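Side-chain contacts in nigritoxine (Vibrio nigripulchritudo, PDB 5M41), which acts as a bacterial toxin against crustaceans and insects: residues A[308-313]-A[329-334]; A[342-347]-A[448-453]. All blocks are in the same frame, centred on the assembly; numbering follows the deposited sequence.

Interaction 1 (A[308-313]-A[329-334]); sequences QGAAGL and ISLSLA
No ring, amide or charged plane comes between Ala-310 of the helix and Leu-331 and Leu-333 of the strand; the interface is aliphatic, methyl against methyl, and its aromatic neighbour, Phe-380 of helix 373-382, touches both Ala-310 and Leu-331 from outside the two segments. Ala-310 carries most of the helix side. Its CB meets Leu-333 CD2 at 4.0 Å and Leu-331 CD2 at 4.1 Å, and so closes over the two leucines, which sit two residues apart on the same face of the strand. Leu-331 has its CG anti to the backbone N (chi1 162°), which carries the forked end out from the strand to the helix. There its two methyls divide the work: CD2 goes to Ala-310, while CD1 faces Leu-313 CD2 at 4.4 Å, one helical turn further on. The first bond of Leu-333 does not aim at the helix, but with CG beside its own backbone N (chi1 -60°) its end comes nearer. With only a methyl at Ala-310, the backbones come fairly near, Ala-310 CA lying 7.9 Å from Leu-331 CA. No hydrogen bond spans the contact. The segment axes run at 153°, nearly antiparallel, 10.2 Å apart at their closest. This is helix-on-sheet packing: helix 302-319 lies along one face of an antiparallel sheet, and strand 328-336 supplies alternate leucines to the core between them.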
loop_
_atom_site.group_PDB
_atom_site.type_symbol
_atom_site.label_atom_id
_atom_site.label_comp_id
_atom_site.label_asym_id
_atom_site.label_seq_id
_atom_site.Cartn_x
_atom_site.Cartn_y
_atom_site.Cartn_z
ATOM N N GLN A 308 8.393 -12.260 8.067
ATOM C CA GLN A 308 7.964 -13.404 8.878
ATOM C C GLN A 308 6.612 -13.121 9.558
ATOM O O GLN A 308 5.685 -13.943 9.498
ATOM C CB GLN A 308 9.058 -13.788 9.895
ATOM C CG GLN A 308 8.672 -14.924 10.839
ATOM C CD GLN A 308 8.220 -16.182 10.101
ATOM O OE1 GLN A 308 9.002 -16.819 9.382
ATOM N NE2 GLN A 308 6.947 -16.552 10.284
ATOM N N GLY A 309 6.496 -11.949 10.181
ATOM C CA GLY A 309 5.224 -11.516 10.737
ATOM C C GLY A 309 4.067 -11.591 9.751
ATOM O O GLY A 309 2.987 -12.080 10.089
ATOM N N ALA A 310 4.287 -11.118 8.523
ATOM C CA ALA A 310 3.235 -11.106 7.493
ATOM C C ALA A 310 2.886 -12.516 6.998
ATOM O O ALA A 310 1.717 -12.837 6.778
ATOM C CB ALA A 310 3.637 -10.204 6.322
ATOM N N ALA A 311 3.897 -13.352 6.809
ATOM C CA ALA A 311 3.651 -14.742 6.402
ATOM C C ALA A 311 2.934 -15.462 7.533
ATOM O O ALA A 311 2.001 -16.254 7.290
ATOM C CB ALA A 311 4.953 -15.454 6.068
ATOM N N GLY A 312 3.362 -15.159 8.764
ATOM C CA GLY A 312 2.733 -15.699 9.979
ATOM C C GLY A 312 1.265 -15.326 10.079
ATOM O O GLY A 312 0.411 -16.175 10.362
ATOM N N LEU A 313 0.962 -14.057 9.817
ATOM C CA LEU A 313 -0.422 -13.590 9.862
ATOM C C LEU A 313 -1.289 -14.316 8.834
ATOM O O LEU A 313 -2.428 -14.693 9.124
ATOM C CB LEU A 313 -0.481 -12.080 9.617
ATOM C CG LEU A 313 -1.829 -11.360 9.751
ATOM C CD1 LEU A 313 -2.238 -11.230 11.218
ATOM C CD2 LEU A 313 -1.707 -9.985 9.107
ATOM N N ILE A 329 -7.500 -12.366 -1.075
ATOM C CA ILE A 329 -7.239 -11.528 0.063
ATOM C C ILE A 329 -6.261 -10.420 -0.330
ATOM O O ILE A 329 -5.521 -10.549 -1.310
ATOM C CB ILE A 329 -6.723 -12.330 1.288
ATOM C CG1 ILE A 329 -5.416 -13.048 0.994
ATOM C CG2 ILE A 329 -7.764 -13.355 1.768
ATOM C CD1 ILE A 329 -4.686 -13.488 2.259
ATOM N N SER A 330 -6.298 -9.326 0.413
ATOM C CA SER A 330 -5.320 -8.282 0.284
ATOM C C SER A 330 -4.523 -8.327 1.578
ATOM O O SER A 330 -5.087 -8.113 2.664
ATOM C CB SER A 330 -6.008 -6.930 0.137
ATOM O OG SER A 330 -5.070 -5.868 0.264
ATOM N N LEU A 331 -3.239 -8.650 1.479
ATOM C CA LEU A 331 -2.366 -8.481 2.621
ATOM C C LEU A 331 -1.781 -7.076 2.526
ATOM O O LEU A 331 -0.932 -6.796 1.660
ATOM C CB LEU A 331 -1.288 -9.569 2.673
ATOM C CG LEU A 331 -0.032 -9.371 3.536
ATOM C CD1 LEU A 331 -0.354 -9.219 5.012
ATOM C CD2 LEU A 331 0.907 -10.544 3.328
ATOM N N SER A 332 -2.249 -6.193 3.401
ATOM C CA SER A 332 -1.800 -4.805 3.417
ATOM C C SER A 332 -0.603 -4.662 4.322
ATOM O O SER A 332 -0.634 -5.113 5.451
ATOM C CB SER A 332 -2.901 -3.866 3.941
ATOM O OG SER A 332 -3.963 -3.741 3.010
ATOM N N LEU A 333 0.447 -4.025 3.820
ATOM C CA LEU A 333 1.567 -3.644 4.644
ATOM C C LEU A 333 1.585 -2.136 4.577
ATOM O O LEU A 333 1.930 -1.541 3.541
ATOM C CB LEU A 333 2.847 -4.276 4.111
ATOM C CG LEU A 333 2.834 -5.812 4.084
ATOM C CD1 LEU A 333 3.984 -6.331 3.246
ATOM C CD2 LEU A 333 2.905 -6.380 5.499
ATOM N N ALA A 334 1.149 -1.519 5.671
ATOM C CA ALA A 334 0.915 -0.085 5.712
ATOM C C ALA A 334 1.849 0.539 6.708
ATOM O O ALA A 334 1.888 0.125 7.859
ATOM C CB ALA A 334 -0.525 0.209 6.099
#

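Interaction 2 (A[342-347]-A[448-453])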
loop_
_atom_site.group_PDB
_atom_site.type_symbol
_atom_site.label_atom_id
_atom_site.label_comp_id
_atom_site.label_asym_id
_atom_site.label_seq_id
_atom_site.Cartn_x
_atom_site.Cartn_y
_atom_site.Cartn_z
ATOM N N VAL A 342 2.033 -1.750 9.893
ATOM C CA VAL A 342 0.995 -2.690 10.286
ATOM C C VAL A 342 0.746 -3.678 9.135
ATOM O O VAL A 342 0.672 -3.272 7.967
ATOM C CB VAL A 342 -0.298 -1.970 10.756
ATOM C CG1 VAL A 342 -0.969 -1.212 9.621
ATOM C CG2 VAL A 342 -1.268 -2.942 11.421
ATOM N N ALA A 343 0.678 -4.968 9.461
ATOM C CA ALA A 343 0.177 -5.967 8.519
ATOM C C ALA A 343 -1.267 -6.239 8.889
ATOM O O ALA A 343 -1.597 -6.367 10.078
ATOM C CB ALA A 343 0.981 -7.254 8.596
ATOM N N LYS A 344 -2.118 -6.310 7.872
ATOM C CA LYS A 344 -3.529 -6.544 8.058
ATOM C C LYS A 344 -4.087 -7.195 6.805
ATOM O O LYS A 344 -3.802 -6.732 5.698
ATOM C CB LYS A 344 -4.242 -5.205 8.305
ATOM C CG LYS A 344 -5.666 -5.327 8.814
ATOM C CD LYS A 344 -6.117 -4.068 9.572
ATOM C CE LYS A 344 -7.487 -4.275 10.243
ATOM N NZ LYS A 344 -7.610 -3.444 11.499
ATOM N N LEU A 345 -4.896 -8.242 6.986
ATOM C CA LEU A 345 -5.525 -8.977 5.889
ATOM C C LEU A 345 -6.929 -8.457 5.697
ATOM O O LEU A 345 -7.604 -8.117 6.686
ATOM C CB LEU A 345 -5.651 -10.467 6.224
ATOM C CG LEU A 345 -4.343 -11.193 6.482
ATOM C CD1 LEU A 345 -4.634 -12.576 7.042
ATOM C CD2 LEU A 345 -3.520 -11.277 5.198
ATOM N N SER A 346 -7.359 -8.398 4.433
ATOM C CA SER A 346 -8.733 -8.105 4.093
ATOM C C SER A 346 -9.175 -9.171 3.121
ATOM O O SER A 346 -8.387 -9.641 2.309
ATOM C CB SER A 346 -8.872 -6.747 3.411
ATOM O OG SER A 346 -8.510 -5.662 4.249
ATOM N N LYS A 347 -10.439 -9.545 3.205
ATOM C CA LYS A 347 -11.042 -10.437 2.250
ATOM C C LYS A 347 -11.766 -9.547 1.249
ATOM O O LYS A 347 -12.231 -8.462 1.600
ATOM C CB LYS A 347 -12.031 -11.359 2.965
ATOM C CG LYS A 347 -12.282 -12.667 2.230
ATOM C CD LYS A 347 -13.456 -13.453 2.811
ATOM C CE LYS A 347 -13.273 -13.774 4.291
ATOM N NZ LYS A 347 -14.375 -14.646 4.789
ATOM N N GLU A 448 -8.094 4.709 10.512
ATOM C CA GLU A 448 -8.946 4.971 11.686
ATOM C C GLU A 448 -9.136 3.665 12.444
ATOM O O GLU A 448 -9.024 3.637 13.667
ATOM C CB GLU A 448 -10.306 5.535 11.269
ATOM C CG GLU A 448 -10.220 6.916 10.639
ATOM C CD GLU A 448 -11.528 7.400 10.004
ATOM O OE1 GLU A 448 -12.513 6.629 9.873
ATOM O OE2 GLU A 448 -11.560 8.586 9.613
ATOM N N ARG A 449 -9.380 2.578 11.712
ATOM C CA ARG A 449 -9.563 1.274 12.354
ATOM C C ARG A 449 -8.298 0.827 13.052
ATOM O O ARG A 449 -8.347 0.394 14.208
ATOM C CB ARG A 449 -10.041 0.220 11.371
ATOM C CG ARG A 449 -11.467 0.452 10.892
ATOM C CD ARG A 449 -11.795 -0.533 9.783
ATOM N NE ARG A 449 -12.547 0.107 8.711
ATOM C CZ ARG A 449 -12.227 0.090 7.422
ATOM N NH1 ARG A 449 -11.160 -0.572 6.972
ATOM N NH2 ARG A 449 -13.017 0.725 6.568
ATOM N N VAL A 450 -7.166 0.976 12.364
ATOM C CA VAL A 450 -5.868 0.646 12.945
ATOM C C VAL A 450 -5.668 1.406 14.267
ATOM O O VAL A 450 -5.264 0.796 15.263
ATOM C CB VAL A 450 -4.701 0.900 11.955
ATOM C CG1 VAL A 450 -3.348 0.890 12.662
ATOM C CG2 VAL A 450 -4.710 -0.123 10.812
ATOM N N ALA A 451 -5.972 2.711 14.270
ATOM C CA ALA A 451 -5.818 3.573 15.458
ATOM C C ALA A 451 -6.703 3.155 16.640
ATOM O O ALA A 451 -6.282 3.267 17.803
ATOM C CB ALA A 451 -6.060 5.042 15.109
ATOM N N ILE A 452 -7.909 2.669 16.342
ATOM C CA ILE A 452 -8.829 2.168 17.374
ATOM C C ILE A 452 -8.227 0.952 18.078
ATOM O O ILE A 452 -8.061 0.949 19.303
ATOM C CB ILE A 452 -10.230 1.794 16.804
ATOM C CG1 ILE A 452 -10.939 3.008 16.181
ATOM C CG2 ILE A 452 -11.103 1.155 17.881
ATOM C CD1 ILE A 452 -10.849 4.291 16.985
ATOM N N VAL A 453 -7.897 -0.073 17.296
ATOM C CA VAL A 453 -7.302 -1.289 17.847
ATOM C C VAL A 453 -6.101 -0.982 18.738
ATOM O O VAL A 453 -6.032 -1.470 19.863
ATOM C CB VAL A 453 -6.946 -2.306 16.752
ATOM C CG1 VAL A 453 -6.313 -3.548 17.372
ATOM C CG2 VAL A 453 -8.199 -2.669 15.975
#
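Val-342 puts its CG1 methyl against CG2 of Val-450, the two side chains reaching for each other tip to tip at 4.1 Å. In Val-342, CG1 stands between the backbone N and the carbonyl carbon (chi1 66°), and that rotation aims it at the helix. Val-450 CG2 has a second neighbour: the aliphatic chain of Lys-344 passes beside it, with CD 4.4 Å from that methyl. Lys-344 is stretched out along its whole length, all four torsions near anti, so that it bridges from strand to helix and brings NZ to 4.4 Å from Arg-449 CB. The amine is held by Gln-292, whose OE1 accepts a hydrogen bond from it and whose NE2 bonds to the carbonyl oxygen of Val-450, tying strand and helix together through one amide. Arg-449 turns its guanidinium to Asp-288, outside both segments, where NH1 makes a salt bridge with OD2; the other oxygen of Asp-288, OD1, forms a weak, long ion pair with Lys-344 NZ. The two cationic atoms, Lys-344 NZ and Arg-449 NH1, stay 6.4 Å apart, and the shared carboxylate probably offsets their like charges. Neither a hydrogen bond nor a salt bridge joins the two segments directly. The helix crosses the strand at 111°, more nearly across it than along it. Val-342 and Lys-344 face helix 444-457, whereas the alternate residues Ala-343 and Leu-345 pack on helix 302-319, so this antiparallel sheet has a helix on each face here, a local three-layer helix-sheet-helix packing.

How the interactions relate
Going along the chain, strands 286-288 and 293-296 of the sheet precede helix 302-319, after which the chain turns back into strand 328-336, so interaction 1 closes a short loop of 15 intervening residues. A tight reversal leads into strand 340-348, its antiparallel neighbour, joined by backbone pairs such as Ser-332 N to Lys-344 O. The chain then adds strands 359-363 and 366-370 to the sheet and passes through three helices and two short strands before helix 444-457, where interaction 2 closes a loop of 100 residues. The two loops follow in series, neither nested nor crossed. The centres of interactions 1 and 2 are about 11 Å apart; together they fasten two helices to opposite faces of this sheet.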